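Carboxylesterase (Est-2) (Archaeoglobus fulgidus, PDB 5FRD) probably hydrolyses carboxylic esters as a thermophilic member of the alpha/beta hydrolase family, and binds coenzyme A near its active site. Local coordinates at residues A[91-96]-A[173-178]; A[179-184]-A[208-213]. All blocks are in the same frame, centred on the assembly; numbering follows the deposited sequence. Where two conformers were deposited one is given.

Contact 1: A[91-96]-A[173-178]; sequences GGAVAQ and DRFDLL. With COA (coenzyme A), chain C.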
loop_
_atom_site.group_PDB
_atom_site.type_symbol
_atom_site.label_atom_id
_atom_site.label_comp_id
_atom_site.label_asym_id
_atom_site.label_seq_id
_atom_site.Cartn_x
_atom_site.Cartn_y
_atom_site.Cartn_z
ATOM N N GLY A 91 0.853 1.941 3.057
ATOM C CA GLY A 91 1.148 0.508 2.948
ATOM C C GLY A 91 2.512 0.225 2.351
ATOM O O GLY A 91 3.113 -0.827 2.598
ATOM N N GLY A 92 3.003 1.137 1.495
ATOM C CA GLY A 92 4.358 1.042 0.970
ATOM C C GLY A 92 5.408 1.349 2.021
ATOM O O GLY A 92 6.499 0.783 1.977
ATOM N N ALA A 93 5.096 2.235 2.947
ATOM C CA ALA A 93 5.974 2.493 4.118
ATOM C C ALA A 93 6.009 1.252 4.996
ATOM O O ALA A 93 7.076 0.804 5.455
ATOM C CB ALA A 93 5.526 3.709 4.889
ATOM N N VAL A 94 4.846 0.674 5.247
ATOM C CA VAL A 94 4.730 -0.578 6.003
ATOM C C VAL A 94 5.522 -1.669 5.300
ATOM O O VAL A 94 6.281 -2.391 5.958
ATOM C CB VAL A 94 3.255 -0.977 6.206
ATOM C CG1 VAL A 94 3.148 -2.364 6.828
ATOM C CG2 VAL A 94 2.543 0.053 7.059
ATOM N N ALA A 95 5.414 -1.785 3.973
ATOM C CA ALA A 95 6.184 -2.766 3.228
ATOM C C ALA A 95 7.691 -2.593 3.389
ATOM O O ALA A 95 8.402 -3.592 3.517
ATOM C CB ALA A 95 5.806 -2.724 1.747
ATOM N N GLN A 96 8.176 -1.357 3.341
ATOM C CA GLN A 96 9.596 -1.109 3.498
ATOM C C GLN A 96 10.049 -1.533 4.899
ATOM O O GLN A 96 11.081 -2.226 5.007
ATOM C CB GLN A 96 9.910 0.363 3.272
ATOM C CG GLN A 96 9.750 0.795 1.832
ATOM C CD GLN A 96 9.814 2.287 1.694
ATOM O OE1 GLN A 96 10.893 2.871 1.746
ATOM N NE2 GLN A 96 8.664 2.935 1.568
ATOM N N ASP A 173 3.470 11.103 8.159
ATOM C CA ASP A 173 4.197 12.361 8.307
ATOM C C ASP A 173 5.495 12.178 9.091
ATOM O O ASP A 173 6.420 12.974 8.903
ATOM C CB ASP A 173 3.300 13.379 8.980
ATOM C CG ASP A 173 3.791 14.787 8.803
ATOM O OD1 ASP A 173 4.075 15.247 7.687
ATOM O OD2 ASP A 173 3.824 15.485 9.817
ATOM N N ARG A 174 5.544 11.170 9.947
ATOM C CA ARG A 174 6.734 10.868 10.756
ATOM C C ARG A 174 7.636 9.810 10.122
ATOM O O ARG A 174 8.710 9.509 10.651
ATOM C CB ARG A 174 6.320 10.443 12.168
ATOM C CG ARG A 174 5.662 11.566 12.960
ATOM C CD ARG A 174 5.583 11.267 14.454
ATOM N NE ARG A 174 4.666 10.172 14.793
ATOM C CZ ARG A 174 3.371 10.296 15.111
ATOM N NH1 ARG A 174 2.763 11.485 15.144
ATOM N NH2 ARG A 174 2.663 9.204 15.406
ATOM N N PHE A 175 7.229 9.254 8.979
ATOM C CA PHE A 175 7.989 8.216 8.334
ATOM C C PHE A 175 9.103 8.816 7.471
ATOM O O PHE A 175 8.853 9.641 6.595
ATOM C CB PHE A 175 7.041 7.363 7.462
ATOM C CG PHE A 175 7.748 6.329 6.643
ATOM C CD1 PHE A 175 8.209 5.156 7.225
ATOM C CD2 PHE A 175 7.953 6.536 5.287
ATOM C CE1 PHE A 175 8.865 4.226 6.470
ATOM C CE2 PHE A 175 8.606 5.593 4.529
ATOM C CZ PHE A 175 9.054 4.443 5.119
ATOM N N ASP A 176 10.335 8.373 7.710
ATOM C CA ASP A 176 11.495 8.933 7.016
ATOM C C ASP A 176 12.654 7.945 6.987
ATOM O O ASP A 176 13.340 7.746 8.004
ATOM C CB ASP A 176 11.930 10.241 7.697
ATOM C CG ASP A 176 13.103 10.903 7.001
ATOM O OD1 ASP A 176 13.336 10.645 5.798
ATOM O OD2 ASP A 176 13.820 11.668 7.671
ATOM N N LEU A 177 12.877 7.357 5.812
ATOM C CA LEU A 177 14.028 6.527 5.535
ATOM C C LEU A 177 14.935 7.175 4.473
ATOM O O LEU A 177 15.839 6.514 3.971
ATOM C CB LEU A 177 13.564 5.169 5.031
ATOM C CG LEU A 177 12.796 4.275 5.993
ATOM C CD1 LEU A 177 12.368 2.989 5.317
ATOM C CD2 LEU A 177 13.615 3.949 7.239
ATOM N N LEU A 178 14.716 8.437 4.143
ATOM C CA LEU A 178 15.315 9.017 2.929
ATOM C C LEU A 178 16.864 8.980 2.985
ATOM O O LEU A 178 17.504 8.513 2.050
ATOM C CB LEU A 178 14.790 10.437 2.732
ATOM C CG LEU A 178 15.089 11.152 1.423
ATOM C CD1 LEU A 178 14.315 10.504 0.296
ATOM C CD2 LEU A 178 14.725 12.634 1.536
HETATM N N1A COA C . 11.543 10.853 -2.262
HETATM C C2A COA C . 12.484 11.659 -2.774
HETATM N N3A COA C . 12.683 12.897 -2.304
HETATM C C4A COA C . 11.949 13.373 -1.274
HETATM C C5A COA C . 10.915 12.564 -0.663
HETATM C C6A COA C . 10.751 11.229 -1.213
HETATM N N6A COA C . 9.802 10.415 -0.704
HETATM N N7A COA C . 10.320 13.270 0.311
HETATM C C8A COA C . 10.966 14.450 0.340
HETATM N N9A COA C . 11.923 14.498 -0.610
HETATM C C1B COA C . 12.789 15.662 -0.879
HETATM C C2B COA C . 11.943 16.731 -1.508
HETATM O O2B COA C . 11.853 16.515 -2.915
HETATM C C3B COA C . 12.672 17.991 -1.072
HETATM O O3B COA C . 13.761 18.225 -1.964
HETATM P P3B COA C . 14.112 19.696 -2.535
HETATM O O7A COA C . 14.474 20.438 -1.265
HETATM O O8A COA C . 12.833 20.138 -3.217
HETATM O O9A COA C . 15.254 19.437 -3.493
HETATM C C4B COA C . 13.203 17.640 0.305
HETATM O O4B COA C . 13.271 16.201 0.336
HETATM C C5B COA C . 12.349 18.143 1.457
HETATM O O5B COA C . 11.015 17.629 1.315
HETATM P P1A COA C . 10.115 17.272 2.596
HETATM O O1A COA C . 10.888 16.515 3.595
HETATM O O2A COA C . 8.869 16.600 2.017
HETATM O O3A COA C . 9.713 18.647 3.327
HETATM P P2A COA C . 9.086 19.996 2.714
HETATM O O4A COA C . 8.841 20.799 3.961
HETATM O O5A COA C . 9.919 20.480 1.567
HETATM O O6A COA C . 7.675 19.609 2.022
HETATM C CBP COA C . 5.422 18.913 1.817
HETATM C CCP COA C . 6.573 19.136 2.787
HETATM C CDP COA C . 4.246 18.337 2.602
HETATM C CEP COA C . 5.033 20.273 1.203
HETATM C CAP COA C . 5.876 17.918 0.719
HETATM O OAP COA C . 6.388 16.703 1.325
HETATM C C9P COA C . 4.763 17.577 -0.248
HETATM O O9P COA C . 4.344 18.414 -1.019
HETATM N N8P COA C . 4.304 16.312 -0.222
HETATM C C7P COA C . 3.350 15.772 -1.195
HETATM C C6P COA C . 1.890 15.905 -0.776
HETATM C C5P COA C . 1.392 15.029 0.357
HETATM O O5P COA C . 0.754 15.523 1.296
HETATM N N4P COA C . 1.614 13.716 0.258
HETATM C C3P COA C . 1.092 12.761 1.207
HETATM C C2P COA C . 2.066 11.617 1.363
HETATM S S1P COA C . 1.322 10.366 2.431
#
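Ala93 sets its methyl squarely on the Phe175 ring: CB stands 3.5 Å from the ring centroid and only 6° off the ring normal, a CH-pi contact in which all six ring carbons lie at nearly equal distance from that one carbon. Phe175 reaches this place because its CG is anti to the backbone N (chi1 175°), which carries the ring from the loop toward helix 90-101. Beside it the Gln96 amide stands at 80° to the ring plane, with NE2 3.9 Å from Phe175 CZ, while Gln96 OE1 is 3.9 Å from Leu177 CD1. The amide is held from several sides. Gln96 NE2 donates to Gly92 O at 3.1 Å, approaching from above that carbonyl's plane and from the face opposite Gln96 N; it also bonds Gly115 O, and OE1 is hydrogen-bonded with Tyr181 OH. Helix 90-101 begins within a GxSxG pattern that ends at Gly91, consistent with the nucleophile elbow of the alpha/beta hydrolase fold; the loop before helix 178-182 thus packs on the helix that leaves the probable nucleophile. The outer side of this loop is different in character: Asp176 is exposed, and its OD1 closes an Asx turn by accepting from Leu178 N at 3.1 Å while forming a salt bridge with Arg117. From the last residue of that turn, Leu178 CD1 lies 3.8 Å from C2A of the coenzyme A adenine.

Contact 2: A[179-184]-A[208-213]; sequences EDYRNG and HEFFHK. With COA (coenzyme A), chain C.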
loop_
_atom_site.group_PDB
_atom_site.type_symbol
_atom_site.label_atom_id
_atom_site.label_comp_id
_atom_site.label_asym_id
_atom_site.label_seq_id
_atom_site.Cartn_x
_atom_site.Cartn_y
_atom_site.Cartn_z
ATOM N N GLU A 179 17.429 9.465 4.069
ATOM C CA GLU A 179 18.887 9.540 4.181
ATOM C C GLU A 179 19.515 8.161 4.235
ATOM O O GLU A 179 20.595 7.969 3.709
ATOM C CB GLU A 179 19.313 10.431 5.364
ATOM C CG GLU A 179 19.040 11.910 5.109
ATOM C CD GLU A 179 19.806 12.466 3.914
ATOM O OE1 GLU A 179 20.996 12.110 3.743
ATOM O OE2 GLU A 179 19.209 13.246 3.138
ATOM N N ASP A 180 18.824 7.200 4.849
ATOM C CA ASP A 180 19.313 5.829 4.900
ATOM C C ASP A 180 19.417 5.204 3.511
ATOM O O ASP A 180 20.333 4.444 3.238
ATOM C CB ASP A 180 18.429 4.979 5.809
ATOM C CG ASP A 180 18.528 5.366 7.287
ATOM O OD1 ASP A 180 19.456 6.086 7.698
ATOM O OD2 ASP A 180 17.660 4.921 8.060
ATOM N N TYR A 181 18.488 5.520 2.606
ATOM C CA TYR A 181 18.668 5.148 1.225
ATOM C C TYR A 181 19.838 5.928 0.602
ATOM O O TYR A 181 20.646 5.336 -0.083
ATOM C CB TYR A 181 17.413 5.427 0.382
ATOM C CG TYR A 181 16.299 4.409 0.467
ATOM C CD1 TYR A 181 16.307 3.269 -0.319
ATOM C CD2 TYR A 181 15.203 4.641 1.285
ATOM C CE1 TYR A 181 15.253 2.352 -0.267
ATOM C CE2 TYR A 181 14.150 3.732 1.353
ATOM C CZ TYR A 181 14.174 2.616 0.573
ATOM O OH TYR A 181 13.121 1.721 0.661
ATOM N N ARG A 182 19.854 7.239 0.806
ATOM C CA ARG A 182 20.831 8.137 0.153
ATOM C C ARG A 182 22.267 7.755 0.493
ATOM O O ARG A 182 23.124 7.785 -0.378
ATOM C CB ARG A 182 20.572 9.602 0.544
ATOM C CG ARG A 182 19.567 10.338 -0.329
ATOM C CD ARG A 182 19.286 11.726 0.240
ATOM N NE ARG A 182 18.446 12.563 -0.625
ATOM C CZ ARG A 182 17.825 13.686 -0.249
ATOM N NH1 ARG A 182 17.915 14.148 0.998
ATOM N NH2 ARG A 182 17.092 14.358 -1.136
ATOM N N ASN A 183 22.511 7.411 1.759
ATOM C CA ASN A 183 23.875 7.141 2.243
ATOM C C ASN A 183 24.286 5.690 2.120
ATOM O O ASN A 183 25.343 5.289 2.600
ATOM C CB ASN A 183 24.071 7.666 3.673
ATOM C CG ASN A 183 23.313 6.871 4.725
ATOM O OD1 ASN A 183 22.899 5.732 4.512
ATOM N ND2 ASN A 183 23.114 7.489 5.872
ATOM N N GLY A 184 23.422 4.891 1.511
ATOM C CA GLY A 184 23.751 3.545 1.136
ATOM C C GLY A 184 23.629 2.538 2.247
ATOM O O GLY A 184 24.029 1.409 2.034
ATOM N N HIS A 208 9.294 8.017 -6.914
ATOM C CA HIS A 208 9.420 6.696 -7.527
ATOM C C HIS A 208 10.738 6.555 -8.287
ATOM O O HIS A 208 11.367 5.499 -8.256
ATOM C CB HIS A 208 8.166 6.417 -8.349
ATOM C CG HIS A 208 6.948 6.363 -7.480
ATOM N ND1 HIS A 208 6.265 7.484 -7.071
ATOM C CD2 HIS A 208 6.399 5.328 -6.815
ATOM C CE1 HIS A 208 5.308 7.127 -6.234
ATOM N NE2 HIS A 208 5.376 5.825 -6.065
ATOM N N GLU A 209 11.155 7.629 -8.949
ATOM C CA GLU A 209 12.516 7.645 -9.492
ATOM C C GLU A 209 13.553 7.531 -8.373
ATOM O O GLU A 209 14.583 6.917 -8.584
ATOM C CB GLU A 209 12.754 8.905 -10.327
ATOM C CG GLU A 209 12.056 8.910 -11.667
ATOM C CD GLU A 209 12.706 8.062 -12.740
ATOM O OE1 GLU A 209 13.654 7.295 -12.452
ATOM O OE2 GLU A 209 12.253 8.145 -13.914
ATOM N N PHE A 210 13.261 8.055 -7.182
ATOM C CA PHE A 210 14.208 7.935 -6.052
ATOM C C PHE A 210 14.408 6.470 -5.715
ATOM O O PHE A 210 15.542 5.981 -5.618
ATOM C CB PHE A 210 13.719 8.712 -4.846
ATOM C CG PHE A 210 14.621 8.566 -3.651
ATOM C CD1 PHE A 210 15.668 9.446 -3.472
ATOM C CD2 PHE A 210 14.439 7.552 -2.734
ATOM C CE1 PHE A 210 16.517 9.357 -2.370
ATOM C CE2 PHE A 210 15.304 7.432 -1.638
ATOM C CZ PHE A 210 16.357 8.325 -1.469
ATOM N N PHE A 211 13.317 5.723 -5.555
ATOM C CA PHE A 211 13.463 4.281 -5.356
ATOM C C PHE A 211 14.211 3.587 -6.475
ATOM O O PHE A 211 15.098 2.746 -6.260
ATOM C CB PHE A 211 12.087 3.591 -5.259
ATOM C CG PHE A 211 11.301 3.886 -4.008
ATOM C CD1 PHE A 211 11.840 3.661 -2.749
ATOM C CD2 PHE A 211 9.953 4.259 -4.123
ATOM C CE1 PHE A 211 11.037 3.857 -1.621
ATOM C CE2 PHE A 211 9.186 4.466 -2.986
ATOM C CZ PHE A 211 9.744 4.279 -1.756
ATOM N N HIS A 212 13.866 3.919 -7.711
ATOM C CA HIS A 212 14.448 3.277 -8.865
ATOM C C HIS A 212 15.963 3.523 -8.947
ATOM O O HIS A 212 16.710 2.608 -9.295
ATOM C CB HIS A 212 13.730 3.786 -10.106
ATOM C CG HIS A 212 14.046 3.060 -11.368
ATOM N ND1 HIS A 212 14.258 1.707 -11.464
ATOM C CD2 HIS A 212 14.133 3.534 -12.636
ATOM C CE1 HIS A 212 14.501 1.384 -12.726
ATOM N NE2 HIS A 212 14.405 2.479 -13.457
ATOM N N LYS A 213 16.410 4.711 -8.571
ATOM C CA LYS A 213 17.843 5.045 -8.539
ATOM C C LYS A 213 18.587 4.258 -7.471
ATOM O O LYS A 213 19.737 3.876 -7.678
ATOM C CB LYS A 213 18.030 6.538 -8.314
ATOM C CG LYS A 213 17.790 7.338 -9.566
ATOM C CD LYS A 213 18.235 8.763 -9.437
ATOM C CE LYS A 213 17.651 9.468 -8.231
ATOM N NZ LYS A 213 17.720 10.948 -8.421
HETATM N N1A COA C . 11.543 10.853 -2.262
HETATM C C2A COA C . 12.484 11.659 -2.774
HETATM N N3A COA C . 12.683 12.897 -2.304
HETATM C C4A COA C . 11.949 13.373 -1.274
HETATM C C5A COA C . 10.915 12.564 -0.663
HETATM C C6A COA C . 10.751 11.229 -1.213
HETATM N N6A COA C . 9.802 10.415 -0.704
HETATM N N7A COA C . 10.320 13.270 0.311
HETATM C C8A COA C . 10.966 14.450 0.340
HETATM N N9A COA C . 11.923 14.498 -0.610
HETATM C C1B COA C . 12.789 15.662 -0.879
HETATM C C2B COA C . 11.943 16.731 -1.508
HETATM O O2B COA C . 11.853 16.515 -2.915
HETATM C C3B COA C . 12.672 17.991 -1.072
HETATM O O3B COA C . 13.761 18.225 -1.964
HETATM P P3B COA C . 14.112 19.696 -2.535
HETATM O O7A COA C . 14.474 20.438 -1.265
HETATM O O8A COA C . 12.833 20.138 -3.217
HETATM O O9A COA C . 15.254 19.437 -3.493
HETATM C C4B COA C . 13.203 17.640 0.305
HETATM O O4B COA C . 13.271 16.201 0.336
HETATM C C5B COA C . 12.349 18.143 1.457
HETATM O O5B COA C . 11.015 17.629 1.315
HETATM P P1A COA C . 10.115 17.272 2.596
HETATM O O1A COA C . 10.888 16.515 3.595
HETATM O O2A COA C . 8.869 16.600 2.017
HETATM O O3A COA C . 9.713 18.647 3.327
HETATM P P2A COA C . 9.086 19.996 2.714
HETATM O O4A COA C . 8.841 20.799 3.961
HETATM O O5A COA C . 9.919 20.480 1.567
HETATM O O6A COA C . 7.675 19.609 2.022
HETATM C CBP COA C . 5.422 18.913 1.817
HETATM C CCP COA C . 6.573 19.136 2.787
HETATM C CDP COA C . 4.246 18.337 2.602
HETATM C CEP COA C . 5.033 20.273 1.203
HETATM C CAP COA C . 5.876 17.918 0.719
HETATM O OAP COA C . 6.388 16.703 1.325
HETATM C C9P COA C . 4.763 17.577 -0.248
HETATM O O9P COA C . 4.344 18.414 -1.019
HETATM N N8P COA C . 4.304 16.312 -0.222
HETATM C C7P COA C . 3.350 15.772 -1.195
HETATM C C6P COA C . 1.890 15.905 -0.776
HETATM C C5P COA C . 1.392 15.029 0.357
HETATM O O5P COA C . 0.754 15.523 1.296
HETATM N N4P COA C . 1.614 13.716 0.258
HETATM C C3P COA C . 1.092 12.761 1.207
HETATM C C2P COA C . 2.066 11.617 1.363
HETATM S S1P COA C . 1.322 10.366 2.431
#
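With CG anti to the backbone N (chi1 177°), Phe210 extends from helix 205-214 to meet Tyr181, whose own CG lies anti to its carbonyl carbon. The first evidence of close fit is Tyr181 CB, 3.5 Å from Phe210 CE2 and near the plane of the Phe210 ring. Both phenylalanines turn an edge toward the face of Tyr181 in offset edge-to-face pairs, the planes meeting at 80° for Phe210 and 71° for Phe211; the centroids are 5.8 Å apart in the pair of Tyr181 with Phe211. The Tyr181 hydroxyl also touches the edge of the Phe211 ring, OH lying 3.8 Å from Phe211 CE1, while Gln96 is its polar partner. This aromatic cluster joins the short helix 178-182 to helix 205-214, which connects the neighbouring parallel strands 192-197 and 218-223 of the alpha/beta hydrolase sheet in a beta-alpha-beta crossover. Toward solvent, the extended Arg182 chain runs at about a right angle to the Phe210 side chain, its CG at the ring edge, 3.8 Å from Phe210 CE1. In the modelled conformers Arg182 NH1 meets Glu179 OE2 at 2.7 Å, a salt bridge doubtful as a fixed tie because both side chains have a second conformer. Phe210 also belongs to the coenzyme A pocket, its CG 3.9 Å from adenine C2A. Were the ring cut back to an alanine here, Tyr181 and Arg182 CG would probably lose their edge partner and the adenine the ring carbons beside C2A, keeping only CB.

In the fold
From the N terminus, the chain passes through strand 83-88 into helix 90-101, where contact 1 opens. It then runs through strand 106-112 and a long, mainly helical excursion before segment 173-178 returns to close a loop of 76 intervening residues. Contact 2 opens at the very next residue, Glu179, and 23 residues separate its segment 179-184 from 208-213, strand 192-197 among them; the two loops therefore follow in series, neither nesting nor crossing. Their centres are 13 Å apart, yet they touch: the Gln96–Tyr181 hydrogen bond joins the two contacts, and Leu178 packs on Phe210. Helices 90-101, 178-182 and 205-214 are thus tied together, and both contacts touch coenzyme A.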